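Local coordinates for SIS domain protein (Listeria monocytogenes str. 4b F2365, PDB 3FXA), which probably isomerises sugar phosphates, as a member of the family built on the phosphosugar-binding SIS domain, at the interface of chains A and B and the interface of chains A and C. Numbering follows the deposited sequence. Chains: chain A/B/C, SIS domain protein.

Contacts 1, 3 and 4 belong to one two-fold interface between chains A and B, where helix 4-23 of each chain packs mainly on helix 157-177 of the other, and the two 157-177 helices also meet at Met161; contact 2 belongs to a second two-fold interface, between chains A and C. Between centres of C-alpha atoms, contact 1 is about 14 Å from contact 3, 19 Å from contact 4 and 29 Å from contact 2. B:Asn10 meets A:Cys173 in contact 3, and A:Asn10 meets B:Cys173 in contact 4. Together the two interfaces could build the four-chain assembly deposited.

Contact 1: the interface of chains A and B. Residues chain A 22, 62, 161, 164-165, 168; chain B 14, 18, 157, 161.
B:Met161, a selenomethionine, pushes into chain A between A:Ile22, A:Met161 and A:Ile164. Its CG is anti to the backbone N (chi1 -176°), and bends farther out bring the selenium and the methyl against different neighbours. The selenium meets A:Ile22 tip to tip, B:Met161 SE lying a tight 3.3 Å from the CD1 methyl. The terminal methyl, B:Met161 CE, touches CG of A:Met161 at 3.6 Å, where the two-fold mates cross obliquely. B:Met161 CE also lies 3.7 Å from CG2 of A:Ile164, whose side chain runs past it in the opposite direction. A long, flexible, unbranched chain suits this place, since it can fit itself among branched neighbours.

A:Asp168 forms the polar half. One carboxylate oxygen, A:Asp168 OD1, takes a salt bridge from A:Lys62 NZ at 2.8 Å, on the syn side and 26° out of the plane. The other, A:Asp168 OD2, stands 2.6 Å from OE2 of B:Glu18, the two carboxylate planes being 63° apart. So short an approach would be expected if the acids share a proton, which is not itself seen; the nearby lysine may ease the crowding of charge. Water 1, 2.7 Å from A:Asp168 OD2, passes the link on to B:Thr157 O, while the B:Thr157 side chain slides past the aspartate. The site joins apolar packing to a close pair of carboxylates and probably helps hold chains A and B together, if this two-fold pair is the biological dimer.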
# COMPACT_ATOMS: atom_id res chain seq x y z
N ILE A 22 -11.71 22.94 -10.64
CA ILE A 22 -11.88 23.19 -9.20
C ILE A 22 -12.76 24.41 -9.00
O ILE A 22 -13.62 24.40 -8.14
CB ILE A 22 -10.55 23.43 -8.48
CG1 ILE A 22 -9.64 22.23 -8.65
CG2 ILE A 22 -10.76 23.73 -6.98
CD1 ILE A 22 -8.34 22.46 -8.10
N LYS A 62 -6.11 9.81 -0.77
CA LYS A 62 -5.94 11.20 -0.34
C LYS A 62 -7.00 11.49 0.75
O LYS A 62 -6.68 12.03 1.82
CB LYS A 62 -6.00 12.17 -1.53
CG LYS A 62 -5.18 13.45 -1.34
CD LYS A 62 -5.67 14.29 -0.20
CE LYS A 62 -4.87 15.51 -0.00
NZ LYS A 62 -5.52 16.44 0.96
N MSE A 161 -8.69 15.50 -9.53
CA MSE A 161 -8.45 16.73 -8.78
C MSE A 161 -9.76 17.27 -8.21
O MSE A 161 -9.79 17.69 -7.05
CB MSE A 161 -7.76 17.78 -9.65
CG MSE A 161 -7.13 18.85 -8.83
SE MSE A 161 -5.77 19.73 -9.85
CE MSE A 161 -4.60 18.24 -10.20
N ILE A 164 -10.66 15.14 -5.20
CA ILE A 164 -9.79 15.43 -4.07
C ILE A 164 -10.21 16.78 -3.45
O ILE A 164 -10.42 16.87 -2.24
CB ILE A 164 -8.29 15.44 -4.45
CG1 ILE A 164 -7.83 14.02 -4.83
CG2 ILE A 164 -7.46 15.95 -3.28
CD1 ILE A 164 -6.39 13.97 -5.37
N ALA A 165 -10.31 17.81 -4.30
CA ALA A 165 -10.73 19.15 -3.85
C ALA A 165 -12.08 19.14 -3.14
O ALA A 165 -12.25 19.85 -2.13
CB ALA A 165 -10.78 20.11 -5.02
N ASP A 168 -11.34 17.79 0.23
CA ASP A 168 -10.46 18.74 0.95
C ASP A 168 -11.35 19.77 1.64
O ASP A 168 -11.14 20.08 2.79
CB ASP A 168 -9.45 19.44 0.00
CG ASP A 168 -8.28 18.55 -0.40
OD1 ASP A 168 -8.01 17.56 0.28
OD2 ASP A 168 -7.61 18.87 -1.42
N THR B 14 -12.33 27.18 0.57
CA THR B 14 -11.32 26.14 0.29
C THR B 14 -11.16 25.93 -1.22
O THR B 14 -10.01 25.88 -1.72
CB THR B 14 -11.62 24.80 1.02
OG1 THR B 14 -11.50 25.01 2.41
CG2 THR B 14 -10.60 23.74 0.59
N GLU B 18 -7.75 26.58 -3.47
CA GLU B 18 -7.18 25.48 -4.26
C GLU B 18 -7.10 25.82 -5.75
O GLU B 18 -6.10 25.53 -6.40
CB GLU B 18 -7.91 24.16 -3.98
CG GLU B 18 -7.59 23.63 -2.62
CD GLU B 18 -8.08 22.21 -2.39
OE1 GLU B 18 -9.24 21.91 -2.74
OE2 GLU B 18 -7.29 21.42 -1.84
N THR B 157 -3.13 21.02 1.94
CA THR B 157 -4.08 20.60 0.90
C THR B 157 -3.77 21.28 -0.44
O THR B 157 -3.67 20.60 -1.46
CB THR B 157 -5.58 20.84 1.32
OG1 THR B 157 -5.84 22.24 1.46
CG2 THR B 157 -5.91 20.14 2.63
N MSE B 161 -2.10 19.56 -3.86
CA MSE B 161 -2.77 19.77 -5.13
C MSE B 161 -1.85 20.44 -6.17
O MSE B 161 -1.90 20.10 -7.34
CB MSE B 161 -4.02 20.60 -4.91
CG MSE B 161 -4.82 20.81 -6.15
SE MSE B 161 -6.67 20.90 -5.73
CE MSE B 161 -6.78 19.03 -5.21
O HOH W 1 -5.04 18.17 -1.63

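Contact 2: the interface of chains A and C. Residues chain A 87-89, 91, 118; chain C 68, 71, 73, 188.
The short 3-10 helix 87-89 of chain A, with A:Gln91 just beyond it, meets C:Glu71 and C:Pro73, which follow helix 55-69, and the last residue of helix 182-188, C:Ile188. C:Glu71 is the polar hub. Its carboxylate and the ammonium of A:Lys118 meet tip to tip, A:Lys118 NZ giving a salt bridge to C:Glu71 OE2 at 2.8 Å through that oxygen's syn lone pair; a weak bond runs from NZ to OE1. The long lysine, extended until a final bend (chi4 -73°), can span the distance from helix 112-118.

A:Gln91 supplies an amide with two N-H groups to share. Its NE2 donates to C:Glu71 OE1 at 2.9 Å, nearly straight (176° at H), with the acceptor in the amide plane although the amide and carboxylate planes are 69° apart. A:Gln91 NE2 also donates to the backbone oxygen A:Gly88 O at 2.8 Å, which, with the bond to C:Glu71, helps fix the rotation of the amide. Beside it, C:Pro73 CG packs on A:Gln91 CG at 3.5 Å.

C:Ile188 lays its branches along the bare backbone of A:Gly88, where no side chain keeps them off: CD1 is 3.7 Å from A:Gly88 CA. C:Ile188 CG2 lies 3.4 Å from A:Gly88 N and also touches A:Lys118 CE, the two side chains crossing at about a right angle. These contacts probably help pair chains A and C within the deposited four-chain assembly, which may be the biological one.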
# COMPACT_ATOMS: atom_id res chain seq x y z
N LEU A 87 -13.10 -7.10 3.20
CA LEU A 87 -14.43 -6.50 3.50
C LEU A 87 -14.81 -6.63 4.98
O LEU A 87 -15.69 -5.92 5.47
CB LEU A 87 -15.55 -7.05 2.61
CG LEU A 87 -15.79 -6.38 1.28
CD1 LEU A 87 -16.69 -7.21 0.44
CD2 LEU A 87 -16.36 -4.96 1.49
N GLY A 88 -14.16 -7.55 5.70
CA GLY A 88 -14.30 -7.62 7.16
C GLY A 88 -13.87 -6.37 7.94
O GLY A 88 -14.25 -6.21 9.09
N VAL A 89 -13.09 -5.47 7.32
CA VAL A 89 -12.71 -4.18 7.93
C VAL A 89 -13.94 -3.24 8.10
O VAL A 89 -13.92 -2.37 8.97
CB VAL A 89 -11.57 -3.45 7.13
CG1 VAL A 89 -12.13 -2.76 5.89
CG2 VAL A 89 -10.84 -2.41 7.99
N GLN A 91 -17.58 -2.15 9.11
CA GLN A 91 -18.54 -2.46 10.19
C GLN A 91 -19.79 -1.56 10.11
O GLN A 91 -19.83 -0.57 9.35
CB GLN A 91 -17.82 -2.40 11.55
CG GLN A 91 -16.69 -3.40 11.67
CD GLN A 91 -17.18 -4.84 11.54
OE1 GLN A 91 -18.21 -5.20 12.12
NE2 GLN A 91 -16.45 -5.67 10.81
N LYS A 118 -24.09 -5.39 6.11
CA LYS A 118 -23.45 -4.87 7.32
C LYS A 118 -24.18 -3.65 7.89
O LYS A 118 -24.04 -3.39 9.08
CB LYS A 118 -21.97 -4.55 7.06
CG LYS A 118 -21.15 -5.81 6.86
CD LYS A 118 -19.79 -5.60 6.24
CE LYS A 118 -18.83 -6.76 6.52
NZ LYS A 118 -18.32 -6.80 7.94
N ASN C 68 -8.98 -9.35 9.36
CA ASN C 68 -10.18 -8.93 8.62
C ASN C 68 -10.99 -10.14 8.16
O ASN C 68 -12.20 -10.12 8.31
CB ASN C 68 -9.85 -8.00 7.44
CG ASN C 68 -9.55 -6.57 7.89
OD1 ASN C 68 -10.30 -6.00 8.68
ND2 ASN C 68 -8.45 -6.00 7.41
N GLU C 71 -13.55 -11.30 10.72
CA GLU C 71 -14.38 -10.24 11.32
C GLU C 71 -13.74 -9.53 12.53
O GLU C 71 -14.42 -9.18 13.48
CB GLU C 71 -15.84 -10.73 11.53
CG GLU C 71 -16.68 -10.80 10.24
CD GLU C 71 -17.03 -9.41 9.64
OE1 GLU C 71 -17.17 -8.43 10.41
OE2 GLU C 71 -17.24 -9.33 8.41
N PRO C 73 -11.86 -6.26 12.55
CA PRO C 73 -11.36 -5.13 11.72
C PRO C 73 -9.93 -4.76 12.03
O PRO C 73 -9.57 -4.62 13.20
CB PRO C 73 -12.30 -3.97 12.09
CG PRO C 73 -13.50 -4.61 12.61
CD PRO C 73 -13.12 -5.90 13.22
N ILE C 188 -17.93 -11.54 3.34
CA ILE C 188 -16.65 -10.85 3.09
C ILE C 188 -15.71 -11.55 2.11
O ILE C 188 -14.67 -10.98 1.80
CB ILE C 188 -15.96 -10.42 4.40
CG1 ILE C 188 -15.47 -11.62 5.22
CG2 ILE C 188 -16.90 -9.54 5.24
CD1 ILE C 188 -14.71 -11.22 6.45

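Contact 3: the interface of chains A and B. Residues chain A 34-35, 38, 169, 173, 177; chain B 2, 7, 10-11.
B:Ile7 packs against A:Val35, A:Val38 and A:Cys173, and B:Ile11 against A:Ala169 and A:Leu34, wedging helix 4-23 between helices 31-43 and 157-177. In this apolar cluster B:Ile7 puts CG2 3.9 Å from A:Val35 CG2, crossing it at about a right angle, and slides past A:Val38 in the opposite direction. With CG2 anti to the backbone N (CG1 at chi1 -70°), this methyl of B:Ile7 also lies 3.9 Å from the thiol sulfur A:Cys173 SG, a small residue that lets B:Ile7 and B:Asn10 approach the helix. B:Ile11 CG2 lies 3.8 Å from A:Ala169 CB, whose shortness lets the branched isoleucine come close to helix 157-177.

A second apolar cluster sets B:Met2, ahead of the helix, against A:Tyr177 and A:Cys173. B:Met2 SE is 3.7 Å from A:Tyr177 CA, and the tyrosine's broad ring gives a surface to B:Ile7 CD1 and to B:Met2 CB, 3.9 Å from A:Tyr177 CD2. The flexible, unbranched selenomethionine chain can follow both surfaces.

Polar contact goes through water. No polar atom bonds directly across; water 2 lies 2.7 Å from the backbone oxygen A:Ala169 O and 2.7 Å from the amide oxygen B:Asn10 OD1. The patch clasps the start of one chain against the other, probably stabilising the A-B pair, if it is the biological dimer.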
# COMPACT_ATOMS: atom_id res chain seq x y z
N LEU A 34 -23.11 17.96 0.24
CA LEU A 34 -21.95 18.56 0.93
C LEU A 34 -22.21 18.70 2.44
O LEU A 34 -21.40 18.27 3.29
CB LEU A 34 -21.63 19.93 0.31
CG LEU A 34 -21.03 19.89 -1.10
CD1 LEU A 34 -21.18 21.21 -1.88
CD2 LEU A 34 -19.55 19.49 -1.07
N VAL A 35 -23.37 19.24 2.78
CA VAL A 35 -23.74 19.44 4.18
C VAL A 35 -23.97 18.11 4.91
O VAL A 35 -23.43 17.90 6.01
CB VAL A 35 -24.96 20.37 4.31
CG1 VAL A 35 -25.46 20.39 5.76
CG2 VAL A 35 -24.57 21.78 3.78
N VAL A 38 -20.64 16.39 5.63
CA VAL A 38 -19.97 17.00 6.79
C VAL A 38 -20.61 16.54 8.11
O VAL A 38 -19.89 16.18 9.04
CB VAL A 38 -19.98 18.55 6.73
CG1 VAL A 38 -19.45 19.16 8.04
CG2 VAL A 38 -19.22 19.03 5.46
N ALA A 169 -12.37 20.25 0.93
CA ALA A 169 -13.32 21.25 1.46
C ALA A 169 -14.13 20.65 2.61
O ALA A 169 -14.27 21.27 3.65
CB ALA A 169 -14.23 21.79 0.36
N CYS A 173 -13.66 22.04 6.36
CA CYS A 173 -14.92 22.42 7.03
C CYS A 173 -15.09 21.67 8.36
O CYS A 173 -15.44 22.30 9.38
CB CYS A 173 -16.12 22.24 6.14
SG CYS A 173 -17.56 22.98 6.89
N TYR A 177 -16.04 22.71 12.19
CA TYR A 177 -17.30 22.08 12.64
C TYR A 177 -17.12 21.31 13.94
O TYR A 177 -17.97 21.37 14.81
CB TYR A 177 -17.84 21.11 11.56
CG TYR A 177 -19.24 20.58 11.80
CD1 TYR A 177 -19.46 19.50 12.66
CD2 TYR A 177 -20.34 21.13 11.15
CE1 TYR A 177 -20.75 19.00 12.88
CE2 TYR A 177 -21.64 20.64 11.36
CZ TYR A 177 -21.84 19.58 12.23
OH TYR A 177 -23.11 19.14 12.43
N MSE B 2 -22.20 25.02 13.33
CA MSE B 2 -22.29 25.49 11.93
C MSE B 2 -23.58 25.12 11.21
O MSE B 2 -23.89 23.94 11.05
CB MSE B 2 -21.14 24.92 11.10
CG MSE B 2 -19.78 25.22 11.62
SE MSE B 2 -18.53 24.64 10.29
CE MSE B 2 -18.56 26.22 9.11
N ILE B 7 -21.35 26.27 6.52
CA ILE B 7 -20.66 25.10 5.91
C ILE B 7 -20.29 25.37 4.46
O ILE B 7 -19.13 25.21 4.09
CB ILE B 7 -21.55 23.82 6.04
CG1 ILE B 7 -21.62 23.39 7.50
CG2 ILE B 7 -21.02 22.68 5.20
CD1 ILE B 7 -22.67 22.30 7.77
N ASN B 10 -17.62 28.16 4.01
CA ASN B 10 -16.32 27.58 4.37
C ASN B 10 -15.77 26.76 3.20
O ASN B 10 -14.63 26.94 2.80
CB ASN B 10 -16.44 26.74 5.64
CG ASN B 10 -15.09 26.19 6.15
OD1 ASN B 10 -14.55 25.23 5.62
ND2 ASN B 10 -14.59 26.78 7.23
N ILE B 11 -16.64 25.92 2.63
CA ILE B 11 -16.35 25.07 1.46
C ILE B 11 -15.98 25.88 0.23
O ILE B 11 -14.98 25.59 -0.44
CB ILE B 11 -17.55 24.13 1.18
CG1 ILE B 11 -17.50 23.00 2.22
CG2 ILE B 11 -17.50 23.56 -0.24
CD1 ILE B 11 -18.72 22.04 2.26
O HOH W 2 -13.79 23.96 3.33

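Contact 4: the interface of chains A and B. Residues chain A 10, 14, 149-151, 155; chain B 168-169, 172-173, 175.
B:Val172 and A:Thr14 meet from helical backbones, while A:Asp150, in the loop running to A:Leu155, is extended (phi/psi -73/147°). B:Val172 is the most buried residue here, and beta-branching gives it two methyls from one carbon, which divide the work. CG1, anti to the backbone N (chi1 168°), brings B:Val172 to the hydroxyl oxygen OG1 of A:Thr14 at 3.4 Å and to the loop residues A:Pro149, A:Asp150 and A:Pro151. CG2 turns toward A:Asp150 CB and A:Leu155 CD1.

B:Met175, a selenomethionine, slides past A:Leu155 in the opposite direction, B:Met175 SE 3.5 Å from A:Leu155 CD1, and crosses A:Pro151, whose stiff ring offers a firm surface to its CE. Within chain A, the backbone nitrogen N of A:Leu155 donates to A:Asp150 OD2 at 2.8 Å from above the carboxylate plane, a bond that ties the loop together and helps place the leucine.

Waters carry the polar links. Water 3 is gripped by A:Thr14 OG1 at 2.7 Å, by A:Asn10 OD1 and by the helix oxygen B:Ala169 O. Threonine suits its place by offering a hydroxyl that can bond this water while its methyl, A:Thr14 CG2, packs 3.8 Å from B:Ala169 CA. The patch probably helps to lock chains A and B at this end, if they form the biological dimer. The other end of the amide, A:Asn10 ND2, makes a nearly straight bond to water 4 at 2.9 Å, and that water lies 2.6 Å from B:Val172 O.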
# COMPACT_ATOMS: atom_id res chain seq x y z
N ASN A 10 1.75 23.77 -23.67
CA ASN A 10 1.01 22.51 -23.36
C ASN A 10 0.71 22.41 -21.85
O ASN A 10 -0.45 22.18 -21.43
CB ASN A 10 1.83 21.30 -23.89
CG ASN A 10 1.10 19.95 -23.75
OD1 ASN A 10 0.84 19.47 -22.65
ND2 ASN A 10 0.85 19.31 -24.88
N THR A 14 -2.93 22.74 -19.48
CA THR A 14 -3.36 21.73 -18.50
C THR A 14 -3.72 22.39 -17.17
O THR A 14 -4.78 22.10 -16.62
CB THR A 14 -2.30 20.61 -18.29
OG1 THR A 14 -2.20 19.83 -19.49
CG2 THR A 14 -2.70 19.69 -17.14
N PRO A 149 -7.84 17.75 -19.61
CA PRO A 149 -6.71 18.31 -20.37
C PRO A 149 -5.89 17.40 -21.27
O PRO A 149 -5.18 17.94 -22.13
CB PRO A 149 -5.82 18.91 -19.27
CG PRO A 149 -6.15 18.19 -18.05
CD PRO A 149 -7.53 17.67 -18.17
N ASP A 150 -5.96 16.08 -21.08
CA ASP A 150 -5.16 15.14 -21.90
C ASP A 150 -5.72 15.02 -23.33
O ASP A 150 -6.94 15.11 -23.50
CB ASP A 150 -5.02 13.77 -21.21
CG ASP A 150 -6.26 12.91 -21.30
OD1 ASP A 150 -6.43 12.22 -22.33
OD2 ASP A 150 -7.04 12.85 -20.33
N PRO A 151 -4.85 14.81 -24.35
CA PRO A 151 -5.31 14.70 -25.77
C PRO A 151 -6.40 13.64 -26.06
O PRO A 151 -7.19 13.83 -27.00
CB PRO A 151 -4.02 14.41 -26.56
CG PRO A 151 -2.94 14.26 -25.58
CD PRO A 151 -3.38 14.82 -24.27
N LEU A 155 -7.12 10.22 -19.30
CA LEU A 155 -6.34 10.17 -18.03
C LEU A 155 -7.11 10.52 -16.74
O LEU A 155 -6.70 10.11 -15.65
CB LEU A 155 -5.07 11.05 -18.09
CG LEU A 155 -3.75 10.50 -18.61
CD1 LEU A 155 -2.69 11.60 -18.52
CD2 LEU A 155 -3.31 9.28 -17.81
N ASP B 168 0.79 16.41 -13.34
CA ASP B 168 -0.27 16.16 -14.33
C ASP B 168 0.10 16.83 -15.64
O ASP B 168 0.06 16.17 -16.67
CB ASP B 168 -1.65 16.64 -13.87
CG ASP B 168 -2.29 15.73 -12.80
OD1 ASP B 168 -1.82 14.59 -12.58
OD2 ASP B 168 -3.31 16.15 -12.26
N ALA B 169 0.55 18.09 -15.56
CA ALA B 169 0.98 18.85 -16.75
C ALA B 169 2.17 18.18 -17.45
O ALA B 169 2.17 18.05 -18.68
CB ALA B 169 1.31 20.32 -16.39
N VAL B 172 0.78 14.95 -19.12
CA VAL B 172 -0.04 15.30 -20.29
C VAL B 172 0.88 15.76 -21.44
O VAL B 172 0.66 15.37 -22.59
CB VAL B 172 -1.13 16.34 -19.92
CG1 VAL B 172 -1.79 16.93 -21.17
CG2 VAL B 172 -2.18 15.67 -19.04
N CYS B 173 1.94 16.48 -21.11
CA CYS B 173 2.89 17.00 -22.10
C CYS B 173 3.65 15.84 -22.73
O CYS B 173 3.85 15.80 -23.95
CB CYS B 173 3.86 18.00 -21.49
SG CYS B 173 4.78 18.81 -22.75
N MSE B 175 2.60 12.79 -23.26
CA MSE B 175 1.74 12.05 -24.19
C MSE B 175 1.94 12.54 -25.64
O MSE B 175 2.03 11.74 -26.56
CB MSE B 175 0.27 12.11 -23.77
CG MSE B 175 -0.01 11.38 -22.48
SE MSE B 175 -1.80 11.67 -21.89
CE MSE B 175 -2.79 10.82 -23.29
O HOH W 3 0.40 19.50 -19.99
O HOH W 4 -0.45 16.77 -24.54